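Local structure of pngf-ii (Elizabethkingia meningoseptica, 4R4X) at residues G269-Q277 against Q285-Y293; F378-T386 against M399-F410. The protein is a bacterial peptide:N-glycosidase that probably releases N-linked glycans by hydrolysing the bond between the asparagine side chain and the sugar. All coordinates share one frame; numbering follows the deposited sequence.

Interaction 1. Residues G269-Q277 against Q285-Y293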
ATOM      1  N   GLY A 269      31.571  -8.613   1.176  1.00 17.51           N
ATOM      2  CA  GLY A 269      32.151  -8.079  -0.031  1.00 17.45           C
ATOM      3  C   GLY A 269      31.725  -8.807  -1.281  1.00 16.89           C
ATOM      4  O   GLY A 269      31.349  -9.989  -1.279  1.00 16.65           O
ATOM      5  N   VAL A 270      31.820  -8.075  -2.379  1.00 17.14           N
ATOM      6  CA  VAL A 270      31.294  -8.528  -3.632  1.00 18.72           C
ATOM      7  C   VAL A 270      31.935  -9.858  -4.074  1.00 19.93           C
ATOM      8  O   VAL A 270      31.326 -10.608  -4.820  1.00 18.62           O
ATOM      9  CB  VAL A 270      31.459  -7.436  -4.708  1.00 18.56           C
ATOM     10  CG1 VAL A 270      32.911  -7.354  -5.185  1.00 18.81           C
ATOM     11  CG2 VAL A 270      30.520  -7.695  -5.864  1.00 19.16           C
ATOM     12  N   LYS A 271      33.145 -10.168  -3.600  1.00 20.89           N
ATOM     13  CA  LYS A 271      33.802 -11.421  -4.010  1.00 21.76           C
ATOM     14  C   LYS A 271      33.042 -12.673  -3.549  1.00 20.62           C
ATOM     15  O   LYS A 271      33.203 -13.734  -4.132  1.00 20.26           O
ATOM     16  CB  LYS A 271      35.255 -11.460  -3.503  1.00 24.25           C
ATOM     17  CG  LYS A 271      36.108 -12.564  -4.117  1.00 28.58           C
ATOM     18  CD  LYS A 271      37.553 -12.510  -3.625  1.00 30.84           C
ATOM     19  CE  LYS A 271      38.416 -13.594  -4.264  1.00 33.40           C
ATOM     20  NZ  LYS A 271      38.280 -13.603  -5.751  1.00 35.11           N
ATOM     21  N   SER A 272      32.214 -12.559  -2.517  1.00 20.10           N
ATOM     22  CA  SER A 272      31.476 -13.700  -1.996  1.00 20.02           C
ATOM     23  C   SER A 272      30.346 -14.148  -2.924  1.00 19.15           C
ATOM     24  O   SER A 272      29.911 -15.261  -2.834  1.00 17.43           O
ATOM     25  CB  SER A 272      30.908 -13.387  -0.609  1.00 20.96           C
ATOM     26  OG  SER A 272      31.953 -13.334   0.334  1.00 22.87           O
ATOM     27  N   LEU A 273      29.887 -13.258  -3.798  1.00 18.07           N
ATOM     28  CA  LEU A 273      28.847 -13.571  -4.762  1.00 18.75           C
ATOM     29  C   LEU A 273      29.371 -14.497  -5.861  1.00 18.59           C
ATOM     30  O   LEU A 273      30.509 -14.361  -6.300  1.00 18.51           O
ATOM     31  CB  LEU A 273      28.329 -12.280  -5.396  1.00 18.04           C
ATOM     32  CG  LEU A 273      27.701 -11.284  -4.418  1.00 18.52           C
ATOM     33  CD1 LEU A 273      27.188 -10.062  -5.166  1.00 18.98           C
ATOM     34  CD2 LEU A 273      26.587 -11.948  -3.615  1.00 18.83           C
ATOM     35  N   PRO A 274      28.546 -15.450  -6.304  1.00 19.24           N
ATOM     36  CA  PRO A 274      28.920 -16.288  -7.458  1.00 19.69           C
ATOM     37  C   PRO A 274      29.173 -15.468  -8.719  1.00 20.25           C
ATOM     38  O   PRO A 274      28.426 -14.519  -9.002  1.00 18.65           O
ATOM     39  CB  PRO A 274      27.703 -17.187  -7.661  1.00 20.51           C
ATOM     40  CG  PRO A 274      26.952 -17.157  -6.392  1.00 20.79           C
ATOM     41  CD  PRO A 274      27.275 -15.867  -5.697  1.00 20.42           C
ATOM     42  N   VAL A 275      30.220 -15.831  -9.462  1.00 20.02           N
ATOM     43  CA  VAL A 275      30.589 -15.152 -10.715  1.00 20.83           C
ATOM     44  C   VAL A 275      29.751 -15.687 -11.882  1.00 20.04           C
ATOM     45  O   VAL A 275      29.586 -16.890 -12.033  1.00 21.91           O
ATOM     46  CB  VAL A 275      32.111 -15.319 -11.019  1.00 22.59           C
ATOM     47  CG1 VAL A 275      32.472 -14.751 -12.375  1.00 23.12           C
ATOM     48  CG2 VAL A 275      32.959 -14.619  -9.963  1.00 22.84           C
ATOM     49  N   TYR A 276      29.171 -14.794 -12.682  1.00 19.22           N
ATOM     50  CA  TYR A 276      28.466 -15.170 -13.905  1.00 18.77           C
ATOM     51  C   TYR A 276      29.274 -14.714 -15.119  1.00 18.92           C
ATOM     52  O   TYR A 276      29.730 -13.579 -15.177  1.00 19.38           O
ATOM     53  CB  TYR A 276      27.055 -14.530 -13.967  1.00 19.04           C
ATOM     54  CG  TYR A 276      26.297 -14.845 -15.255  1.00 18.40           C
ATOM     55  CD1 TYR A 276      25.723 -16.098 -15.468  1.00 19.21           C
ATOM     56  CD2 TYR A 276      26.165 -13.899 -16.249  1.00 17.70           C
ATOM     57  CE1 TYR A 276      25.039 -16.392 -16.647  1.00 19.43           C
ATOM     58  CE2 TYR A 276      25.482 -14.171 -17.423  1.00 18.70           C
ATOM     59  CZ  TYR A 276      24.931 -15.422 -17.626  1.00 18.95           C
ATOM     60  OH  TYR A 276      24.264 -15.680 -18.789  1.00 19.90           O
ATOM     61  N   GLN A 277      29.436 -15.597 -16.093  1.00 20.20           N
ATOM     62  CA  GLN A 277      30.170 -15.275 -17.336  1.00 20.66           C
ATOM     63  C   GLN A 277      29.434 -15.883 -18.522  1.00 20.62           C
ATOM     64  O   GLN A 277      28.876 -16.975 -18.393  1.00 21.19           O
ATOM     65  CB  GLN A 277      31.609 -15.800 -17.241  1.00 23.72           C
ATOM     66  CG  GLN A 277      32.442 -15.021 -16.242  1.00 26.51           C
ATOM     67  CD  GLN A 277      33.865 -15.532 -16.067  1.00 30.48           C
ATOM     68  OE1 GLN A 277      34.701 -14.856 -15.472  1.00 35.27           O
ATOM     69  NE2 GLN A 277      34.130 -16.719 -16.547  1.00 30.15           N
ATOM     70  N   GLN A 285      28.459 -10.447 -11.101  1.00 17.60           N
ATOM     71  CA  GLN A 285      28.431 -10.985  -9.753  1.00 17.80           C
ATOM     72  C   GLN A 285      27.009 -11.109  -9.207  1.00 17.21           C
ATOM     73  O   GLN A 285      26.280 -10.128  -9.120  1.00 17.26           O
ATOM     74  CB  GLN A 285      29.243 -10.096  -8.815  1.00 18.38           C
ATOM     75  CG  GLN A 285      30.655  -9.804  -9.279  1.00 18.53           C
ATOM     76  CD  GLN A 285      30.746  -8.664 -10.278  1.00 19.28           C
ATOM     77  OE1 GLN A 285      30.028  -7.651 -10.179  1.00 18.27           O
ATOM     78  NE2 GLN A 285      31.644  -8.815 -11.249  1.00 18.74           N
ATOM     79  N   GLY A 286      26.636 -12.322  -8.813  1.00 16.63           N
ATOM     80  CA  GLY A 286      25.416 -12.556  -8.048  1.00 15.91           C
ATOM     81  C   GLY A 286      24.125 -12.301  -8.798  1.00 15.29           C
ATOM     82  O   GLY A 286      23.098 -12.016  -8.180  1.00 15.34           O
ATOM     83  N   VAL A 287      24.175 -12.439 -10.114  1.00 14.98           N
ATOM     84  CA  VAL A 287      23.039 -12.091 -10.968  1.00 15.27           C
ATOM     85  C   VAL A 287      22.133 -13.263 -11.305  1.00 15.41           C
ATOM     86  O   VAL A 287      21.035 -13.046 -11.835  1.00 14.17           O
ATOM     87  CB  VAL A 287      23.474 -11.400 -12.277  1.00 15.08           C
ATOM     88  CG1 VAL A 287      24.242 -10.149 -11.946  1.00 14.68           C
ATOM     89  CG2 VAL A 287      24.278 -12.329 -13.185  1.00 15.48           C
ATOM     90  N   ALA A 288      22.582 -14.481 -11.000  1.00 14.89           N
ATOM     91  CA  ALA A 288      21.841 -15.686 -11.345  1.00 15.79           C
ATOM     92  C   ALA A 288      21.780 -16.689 -10.197  1.00 16.22           C
ATOM     93  O   ALA A 288      22.730 -16.832  -9.427  1.00 16.17           O
ATOM     94  CB  ALA A 288      22.467 -16.357 -12.567  1.00 16.22           C
ATOM     95  N   LEU A 289      20.654 -17.392 -10.097  1.00 15.71           N
ATOM     96  CA  LEU A 289      20.514 -18.451  -9.130  1.00 17.47           C
ATOM     97  C   LEU A 289      21.571 -19.526  -9.434  1.00 17.51           C
ATOM     98  O   LEU A 289      21.895 -19.763 -10.598  1.00 16.05           O
ATOM     99  CB  LEU A 289      19.093 -19.022  -9.203  1.00 18.50           C
ATOM    100  CG  LEU A 289      18.707 -20.379  -8.634  1.00 19.03           C
ATOM    101  CD1 LEU A 289      17.190 -20.437  -8.573  1.00 19.80           C
ATOM    102  CD2 LEU A 289      19.257 -21.520  -9.466  1.00 20.61           C
ATOM    103  N   THR A 290      22.153 -20.096  -8.380  1.00 17.77           N
ATOM    104  CA  THR A 290      22.976 -21.301  -8.518  1.00 18.59           C
ATOM    105  C   THR A 290      22.498 -22.299  -7.435  1.00 18.88           C
ATOM    106  O   THR A 290      21.675 -21.961  -6.595  1.00 18.18           O
ATOM    107  CB  THR A 290      24.481 -21.007  -8.348  1.00 18.99           C
ATOM    108  OG1 THR A 290      24.779 -20.883  -6.967  1.00 18.61           O
ATOM    109  CG2 THR A 290      24.933 -19.746  -9.070  1.00 19.35           C
ATOM    110  N   PRO A 291      23.034 -23.522  -7.436  1.00 20.08           N
ATOM    111  CA  PRO A 291      22.639 -24.450  -6.385  1.00 20.44           C
ATOM    112  C   PRO A 291      22.880 -23.923  -4.968  1.00 19.43           C
ATOM    113  O   PRO A 291      22.199 -24.347  -4.045  1.00 18.24           O
ATOM    114  CB  PRO A 291      23.515 -25.686  -6.675  1.00 20.98           C
ATOM    115  CG  PRO A 291      23.760 -25.630  -8.143  1.00 20.62           C
ATOM    116  CD  PRO A 291      23.952 -24.153  -8.408  1.00 20.59           C
ATOM    117  N   ASP A 292      23.833 -23.003  -4.815  1.00 18.91           N
ATOM    118  CA  ASP A 292      24.231 -22.474  -3.516  1.00 20.12           C
ATOM    119  C   ASP A 292      23.766 -21.035  -3.255  1.00 18.29           C
ATOM    120  O   ASP A 292      24.059 -20.480  -2.193  1.00 17.29           O
ATOM    121  CB  ASP A 292      25.763 -22.513  -3.405  1.00 22.56           C
ATOM    122  CG  ASP A 292      26.346 -23.825  -3.917  1.00 25.99           C
ATOM    123  OD1 ASP A 292      26.055 -24.852  -3.289  1.00 28.37           O
ATOM    124  OD2 ASP A 292      27.037 -23.829  -4.965  1.00 29.04           O
ATOM    125  N   TYR A 293      23.028 -20.437  -4.198  1.00 16.61           N
ATOM    126  CA  TYR A 293      22.788 -18.993  -4.134  1.00 15.11           C
ATOM    127  C   TYR A 293      21.474 -18.613  -4.800  1.00 14.62           C
ATOM    128  O   TYR A 293      21.118 -19.159  -5.855  1.00 14.27           O
ATOM    129  CB  TYR A 293      23.960 -18.257  -4.814  1.00 14.97           C
ATOM    130  CG  TYR A 293      23.761 -16.768  -5.003  1.00 14.63           C
ATOM    131  CD1 TYR A 293      23.990 -15.886  -3.972  1.00 14.34           C
ATOM    132  CD2 TYR A 293      23.312 -16.256  -6.225  1.00 14.67           C
ATOM    133  CE1 TYR A 293      23.775 -14.529  -4.135  1.00 14.23           C
ATOM    134  CE2 TYR A 293      23.115 -14.905  -6.408  1.00 14.10           C
ATOM    135  CZ  TYR A 293      23.352 -14.049  -5.354  1.00 14.05           C
ATOM    136  OH  TYR A 293      23.177 -12.712  -5.506  1.00 13.98           O
TER
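The carbonyl oxygen of P274 receives the backbone N-H of G286, with G286 N and P274 O 2.8 Å apart and the N-H...O angle 164°. This pairing illustrates how a single backbone bond can accompany a set of side-chain contacts. Beside it, V275 and Q285 form an antiparallel non-hydrogen-bonded pair, part of the two-strand ribbon of 275-276 and 284-285. G286, with positive phi, turns the chain out of that ribbon, and its own carbonyl oxygen takes the hydroxyl of Y293, OH to O 2.8 Å. With its hydroxyl held there, the Y293 ring offers one face to the proline: P274 CD lies 3.8 Å from the Y293 ring centroid and 16° off the normal, a CH-pi contact. P274 CG presses near the root of the ring, 3.5 Å from Y293 CG, while L273 CD2 reaches Y293 CE1 obliquely at 3.9 Å. At the far end Y276 and V287 meet at about a right angle, Y276 CB to V287 CG2 3.6 Å. With Y276 CG anti to the backbone N (chi1 178°), the phenol extends past V287 and A288, and its hydroxyl bonds to G405 O and E407 N. The N-H of G286 thus ties 285-293 to P274, while its carbonyl, bound by Y293 OH, holds the ring inside its own segment where P274 packs on it.

Interaction 2. Residues F378-T386 against M399-F410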
ATOM      1  N   PHE A 378       4.074 -20.450  -4.786  1.00 15.60           N
ATOM      2  CA  PHE A 378       5.466 -20.725  -5.067  1.00 15.64           C
ATOM      3  C   PHE A 378       6.114 -19.480  -5.651  1.00 15.31           C
ATOM      4  O   PHE A 378       5.530 -18.830  -6.523  1.00 14.60           O
ATOM      5  CB  PHE A 378       5.570 -21.879  -6.065  1.00 17.17           C
ATOM      6  CG  PHE A 378       6.980 -22.231  -6.474  1.00 17.89           C
ATOM      7  CD1 PHE A 378       7.575 -21.614  -7.558  1.00 17.91           C
ATOM      8  CD2 PHE A 378       7.698 -23.215  -5.789  1.00 19.75           C
ATOM      9  CE1 PHE A 378       8.865 -21.951  -7.953  1.00 18.33           C
ATOM     10  CE2 PHE A 378       8.988 -23.537  -6.168  1.00 19.92           C
ATOM     11  CZ  PHE A 378       9.566 -22.919  -7.266  1.00 18.64           C
ATOM     12  N   VAL A 379       7.299 -19.152  -5.138  1.00 14.38           N
ATOM     13  CA  VAL A 379       8.136 -18.033  -5.586  1.00 14.21           C
ATOM     14  C   VAL A 379       9.593 -18.484  -5.595  1.00 14.58           C
ATOM     15  O   VAL A 379      10.077 -18.994  -4.593  1.00 15.81           O
ATOM     16  CB  VAL A 379       8.008 -16.827  -4.623  1.00 14.15           C
ATOM     17  CG1 VAL A 379       8.961 -15.718  -5.007  1.00 13.93           C
ATOM     18  CG2 VAL A 379       6.578 -16.305  -4.611  1.00 14.05           C
ATOM     19  N   LEU A 380      10.271 -18.335  -6.738  1.00 14.46           N
ATOM     20  CA  LEU A 380      11.698 -18.641  -6.881  1.00 14.49           C
ATOM     21  C   LEU A 380      12.393 -17.535  -7.663  1.00 14.44           C
ATOM     22  O   LEU A 380      12.116 -17.360  -8.858  1.00 13.17           O
ATOM     23  CB  LEU A 380      11.904 -19.939  -7.654  1.00 15.04           C
ATOM     24  CG  LEU A 380      13.359 -20.411  -7.781  1.00 15.24           C
ATOM     25  CD1 LEU A 380      13.928 -20.754  -6.428  1.00 16.35           C
ATOM     26  CD2 LEU A 380      13.475 -21.611  -8.706  1.00 15.15           C
ATOM     27  N   PRO A 381      13.302 -16.786  -7.007  1.00 14.92           N
ATOM     28  CA  PRO A 381      14.089 -15.767  -7.704  1.00 14.75           C
ATOM     29  C   PRO A 381      15.133 -16.435  -8.596  1.00 15.33           C
ATOM     30  O   PRO A 381      15.930 -17.215  -8.093  1.00 15.17           O
ATOM     31  CB  PRO A 381      14.786 -15.011  -6.573  1.00 14.95           C
ATOM     32  CG  PRO A 381      14.851 -15.977  -5.435  1.00 15.13           C
ATOM     33  CD  PRO A 381      13.626 -16.866  -5.570  1.00 14.80           C
ATOM     34  N   VAL A 382      15.113 -16.152  -9.896  1.00 14.71           N
ATOM     35  CA  VAL A 382      15.975 -16.853 -10.850  1.00 15.10           C
ATOM     36  C   VAL A 382      17.121 -15.989 -11.356  1.00 14.02           C
ATOM     37  O   VAL A 382      18.221 -16.480 -11.536  1.00 13.93           O
ATOM     38  CB  VAL A 382      15.175 -17.482 -12.010  1.00 16.41           C
ATOM     39  CG1 VAL A 382      14.343 -18.650 -11.498  1.00 16.94           C
ATOM     40  CG2 VAL A 382      14.267 -16.487 -12.680  1.00 17.40           C
ATOM     41  N   PHE A 383      16.883 -14.688 -11.541  1.00 13.40           N
ATOM     42  CA  PHE A 383      17.963 -13.784 -11.889  1.00 12.64           C
ATOM     43  C   PHE A 383      17.658 -12.369 -11.444  1.00 12.66           C
ATOM     44  O   PHE A 383      16.501 -11.994 -11.220  1.00 12.94           O
ATOM     45  CB  PHE A 383      18.282 -13.800 -13.391  1.00 12.81           C
ATOM     46  CG  PHE A 383      17.126 -13.438 -14.277  1.00 12.73           C
ATOM     47  CD1 PHE A 383      16.903 -12.135 -14.651  1.00 13.26           C
ATOM     48  CD2 PHE A 383      16.316 -14.431 -14.813  1.00 13.40           C
ATOM     49  CE1 PHE A 383      15.835 -11.805 -15.469  1.00 13.21           C
ATOM     50  CE2 PHE A 383      15.257 -14.120 -15.654  1.00 13.35           C
ATOM     51  CZ  PHE A 383      15.015 -12.801 -15.973  1.00 13.92           C
ATOM     52  N   ASN A 384      18.725 -11.595 -11.317  1.00 13.10           N
ATOM     53  CA  ASN A 384      18.636 -10.164 -11.054  1.00 13.50           C
ATOM     54  C   ASN A 384      19.948  -9.522 -11.458  1.00 13.32           C
ATOM     55  O   ASN A 384      20.973  -9.743 -10.801  1.00 13.26           O
ATOM     56  CB  ASN A 384      18.358  -9.905  -9.585  1.00 13.84           C
ATOM     57  CG  ASN A 384      17.895  -8.481  -9.327  1.00 14.80           C
ATOM     58  OD1 ASN A 384      18.206  -7.549 -10.078  1.00 13.80           O
ATOM     59  ND2 ASN A 384      17.115  -8.313  -8.270  1.00 16.19           N
ATOM     60  N   THR A 385      19.923  -8.764 -12.552  1.00 12.84           N
ATOM     61  CA  THR A 385      21.110  -8.094 -13.032  1.00 13.17           C
ATOM     62  C   THR A 385      21.302  -6.714 -12.443  1.00 13.10           C
ATOM     63  O   THR A 385      22.351  -6.134 -12.626  1.00 13.71           O
ATOM     64  CB  THR A 385      21.141  -7.954 -14.566  1.00 12.95           C
ATOM     65  OG1 THR A 385      20.163  -6.993 -15.002  1.00 12.77           O
ATOM     66  CG2 THR A 385      20.889  -9.324 -15.241  1.00 13.71           C
ATOM     67  N   THR A 386      20.301  -6.192 -11.747  1.00 12.96           N
ATOM     68  CA  THR A 386      20.377  -4.841 -11.206  1.00 13.02           C
ATOM     69  C   THR A 386      21.499  -4.714 -10.165  1.00 13.79           C
ATOM     70  O   THR A 386      21.475  -5.395  -9.129  1.00 13.29           O
ATOM     71  CB  THR A 386      19.040  -4.426 -10.571  1.00 12.98           C
ATOM     72  OG1 THR A 386      17.969  -4.571 -11.522  1.00 12.54           O
ATOM     73  CG2 THR A 386      19.096  -2.965 -10.081  1.00 13.32           C
HETATM   74  N   MSE A 399      25.996  -7.395 -19.913  1.00 17.47           N
HETATM   75  CA  MSE A 399      26.161  -8.762 -20.436  1.00 17.61           C
HETATM   76  C   MSE A 399      25.419  -9.036 -21.716  1.00 16.74           C
HETATM   77  O   MSE A 399      25.608 -10.078 -22.325  1.00 16.97           O
HETATM   78  CB  MSE A 399      25.752  -9.800 -19.382  1.00 18.31           C
HETATM   79  CG  MSE A 399      24.272  -9.886 -19.050  1.00 19.48           C
HETATM   80 SE   MSE A 399      23.796  -8.567 -17.654  1.00 24.98          SE
HETATM   81  CE  MSE A 399      24.734  -9.362 -16.114  1.00 21.21           C
ATOM     82  N   PHE A 400      24.590  -8.103 -22.150  1.00 15.50           N
ATOM     83  CA  PHE A 400      23.660  -8.381 -23.230  1.00 15.76           C
ATOM     84  C   PHE A 400      24.240  -8.131 -24.612  1.00 16.60           C
ATOM     85  O   PHE A 400      23.574  -8.354 -25.616  1.00 16.19           O
ATOM     86  CB  PHE A 400      22.359  -7.639 -22.972  1.00 15.21           C
ATOM     87  CG  PHE A 400      21.609  -8.186 -21.801  1.00 15.13           C
ATOM     88  CD1 PHE A 400      20.979  -9.418 -21.893  1.00 14.88           C
ATOM     89  CD2 PHE A 400      21.543  -7.495 -20.614  1.00 14.43           C
ATOM     90  CE1 PHE A 400      20.302  -9.942 -20.822  1.00 15.27           C
ATOM     91  CE2 PHE A 400      20.847  -8.007 -19.534  1.00 15.45           C
ATOM     92  CZ  PHE A 400      20.232  -9.238 -19.633  1.00 15.21           C
ATOM     93  N   ASN A 401      25.512  -7.747 -24.679  1.00 17.51           N
ATOM     94  CA  ASN A 401      26.193  -7.772 -25.983  1.00 19.32           C
ATOM     95  C   ASN A 401      26.561  -9.181 -26.467  1.00 20.73           C
ATOM     96  O   ASN A 401      26.991  -9.332 -27.601  1.00 24.02           O
ATOM     97  CB  ASN A 401      27.398  -6.837 -26.036  1.00 20.20           C
ATOM     98  CG  ASN A 401      28.574  -7.320 -25.200  1.00 22.16           C
ATOM     99  OD1 ASN A 401      29.737  -7.134 -25.594  1.00 26.54           O
ATOM    100  ND2 ASN A 401      28.301  -7.912 -24.064  1.00 19.63           N
ATOM    101  N   SER A 402      26.391 -10.205 -25.629  1.00 19.53           N
ATOM    102  CA  SER A 402      26.559 -11.588 -26.065  1.00 20.22           C
ATOM    103  C   SER A 402      25.179 -12.136 -26.351  1.00 20.80           C
ATOM    104  O   SER A 402      24.254 -11.886 -25.578  1.00 19.36           O
ATOM    105  CB  SER A 402      27.199 -12.453 -24.986  1.00 19.92           C
ATOM    106  OG  SER A 402      26.960 -13.835 -25.232  1.00 20.30           O
ATOM    107  N   ASP A 403      25.059 -12.936 -27.410  1.00 21.90           N
ATOM    108  CA  ASP A 403      23.797 -13.629 -27.703  1.00 24.29           C
ATOM    109  C   ASP A 403      23.325 -14.523 -26.542  1.00 23.19           C
ATOM    110  O   ASP A 403      22.135 -14.789 -26.435  1.00 22.62           O
ATOM    111  CB  ASP A 403      23.902 -14.462 -28.990  1.00 26.59           C
ATOM    112  CG  ASP A 403      22.563 -15.099 -29.383  1.00 27.91           C
ATOM    113  OD1 ASP A 403      21.658 -14.377 -29.844  1.00 30.31           O
ATOM    114  OD2 ASP A 403      22.396 -16.315 -29.193  1.00 30.03           O
ATOM    115  N   LYS A 404      24.240 -14.985 -25.681  1.00 20.75           N
ATOM    116  CA  LYS A 404      23.859 -15.836 -24.547  1.00 20.68           C
ATOM    117  C   LYS A 404      23.057 -15.058 -23.483  1.00 19.25           C
ATOM    118  O   LYS A 404      22.251 -15.636 -22.764  1.00 18.53           O
ATOM    119  CB  LYS A 404      25.083 -16.472 -23.882  1.00 23.05           C
ATOM    120  CG  LYS A 404      24.723 -17.325 -22.669  1.00 26.77           C
ATOM    121  CD  LYS A 404      25.850 -18.253 -22.210  1.00 31.24           C
ATOM    122  CE  LYS A 404      25.798 -18.486 -20.699  1.00 33.40           C
ATOM    123  NZ  LYS A 404      26.845 -19.458 -20.259  1.00 37.42           N
ATOM    124  N   GLY A 405      23.284 -13.753 -23.388  1.00 17.64           N
ATOM    125  CA  GLY A 405      22.539 -12.914 -22.450  1.00 17.07           C
ATOM    126  C   GLY A 405      22.655 -13.459 -21.041  1.00 16.68           C
ATOM    127  O   GLY A 405      23.767 -13.774 -20.577  1.00 16.63           O
ATOM    128  N   VAL A 406      21.509 -13.582 -20.376  1.00 16.21           N
ATOM    129  CA  VAL A 406      21.434 -14.156 -19.039  1.00 16.55           C
ATOM    130  C   VAL A 406      20.730 -15.510 -19.166  1.00 16.43           C
ATOM    131  O   VAL A 406      19.623 -15.588 -19.644  1.00 16.15           O
ATOM    132  CB  VAL A 406      20.622 -13.270 -18.062  1.00 16.27           C
ATOM    133  CG1 VAL A 406      20.300 -14.057 -16.805  1.00 16.82           C
ATOM    134  CG2 VAL A 406      21.400 -12.017 -17.710  1.00 16.49           C
ATOM    135  N   GLU A 407      21.377 -16.562 -18.713  1.00 17.57           N
ATOM    136  CA  GLU A 407      20.846 -17.912 -18.852  1.00 19.04           C
ATOM    137  C   GLU A 407      20.972 -18.561 -17.503  1.00 18.75           C
ATOM    138  O   GLU A 407      22.057 -18.529 -16.903  1.00 18.83           O
ATOM    139  CB  GLU A 407      21.640 -18.678 -19.916  1.00 22.63           C
ATOM    140  CG  GLU A 407      21.225 -20.128 -20.083  1.00 27.54           C
ATOM    141  CD  GLU A 407      21.751 -20.717 -21.387  1.00 31.31           C
ATOM    142  OE1 GLU A 407      20.963 -21.395 -22.086  1.00 35.66           O
ATOM    143  OE2 GLU A 407      22.921 -20.443 -21.728  1.00 31.55           O
ATOM    144  N   VAL A 408      19.863 -19.104 -17.008  1.00 17.48           N
ATOM    145  CA  VAL A 408      19.793 -19.714 -15.685  0.50 17.40           C
ATOM    146  C   VAL A 408      19.134 -21.101 -15.785  1.00 17.82           C
ATOM    147  O   VAL A 408      18.134 -21.254 -16.488  1.00 17.01           O
ATOM    148  CB  VAL A 408      18.958 -18.820 -14.739  0.50 16.57           C
ATOM    149  CG1 VAL A 408      19.095 -19.250 -13.289  0.50 16.12           C
ATOM    150  CG2 VAL A 408      19.362 -17.360 -14.895  0.50 16.79           C
ATOM    151  N   ASP A 409      19.677 -22.072 -15.058  1.00 19.35           N
ATOM    152  CA  ASP A 409      19.154 -23.428 -14.947  1.00 21.72           C
ATOM    153  C   ASP A 409      18.648 -23.535 -13.502  1.00 20.39           C
ATOM    154  O   ASP A 409      19.298 -23.028 -12.598  1.00 19.36           O
ATOM    155  CB  ASP A 409      20.311 -24.434 -15.206  1.00 26.51           C
ATOM    156  CG  ASP A 409      19.863 -25.893 -15.248  1.00 34.76           C
ATOM    157  OD1 ASP A 409      18.725 -26.169 -15.678  1.00 42.27           O
ATOM    158  OD2 ASP A 409      20.677 -26.794 -14.890  1.00 42.48           O
ATOM    159  N   PHE A 410      17.509 -24.199 -13.295  1.00 18.84           N
ATOM    160  CA  PHE A 410      16.953 -24.447 -11.960  1.00 18.52           C
ATOM    161  C   PHE A 410      16.169 -25.765 -11.960  1.00 18.67           C
ATOM    162  O   PHE A 410      15.792 -26.291 -13.019  1.00 17.53           O
ATOM    163  CB  PHE A 410      16.036 -23.298 -11.522  1.00 18.60           C
ATOM    164  CG  PHE A 410      14.942 -22.994 -12.499  1.00 17.60           C
ATOM    165  CD1 PHE A 410      15.167 -22.122 -13.553  1.00 17.99           C
ATOM    166  CD2 PHE A 410      13.697 -23.597 -12.387  1.00 17.54           C
ATOM    167  CE1 PHE A 410      14.178 -21.846 -14.463  1.00 16.77           C
ATOM    168  CE2 PHE A 410      12.710 -23.333 -13.305  1.00 17.58           C
ATOM    169  CZ  PHE A 410      12.954 -22.454 -14.345  1.00 17.54           C
TER
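Over one face of the F410 ring lies a methyl of V382, with V382 CG1 4.1 Å from F410 CD1, and L380 CD2 approaches the same residue obliquely, 4.2 Å from F410 CB. The F400 ring carries M399 CG, a selenomethionine atom of its own segment, over the centre of one face, and meets T385 CG2 obliquely. These groups belong to a beta sandwich, in which two antiparallel sheets pack face to face, consistent with the jelly-roll domains of the PNGase F family: strand 378-384 is an outermost strand of one sheet, strand 406-412 of the other. The axes of 378-384 and 406-410 approach to 7.5 Å at 156° between their directions, and no hydrogen bond joins them; the contact is made mainly by apolar side chains. A classic beta bulge, in which V382 and F383 both face G532 of the neighbouring strand, interrupts the alternation and lets consecutive side chains lean toward 406-410. F383 CB faces two valines of the opposing strand, 4.0 Å from V406 CG1 and near V408 CG2 in one of the two modelled positions of V408. A chi1 of 58° folds the F383 ring back over its own backbone beside V406, and the side chain also touches V513 of strand 507-514. T385 faces two ways: OG1 bonds to V530 N and W528 O on strand 527-537, while CG2 points to the apolar side. There T385 CG2 lies 3.9 Å from M399 SE, and the same methyl comes within 3.7 Å of V406 CG2.

Interactions 1 and 2 follow one another along the chain, with centres about 11 Å apart, and they meet directly. The backbone joins them where V287 O receives N384 N at 2.8 Å, and the Y276 side chain makes a second junction. Thus segment 285-293 borders strand 378-384, while 269-277 reaches the turn before strand 406-412. Their chemistry follows their place: interaction 1, partly buried and built largely from loops, has one backbone bond across it, with a tyrosine hydroxyl bonded inside one segment, beside its apolar contacts, whereas interaction 2, buried between two sheets, has apolar contacts and no hydrogen bond across.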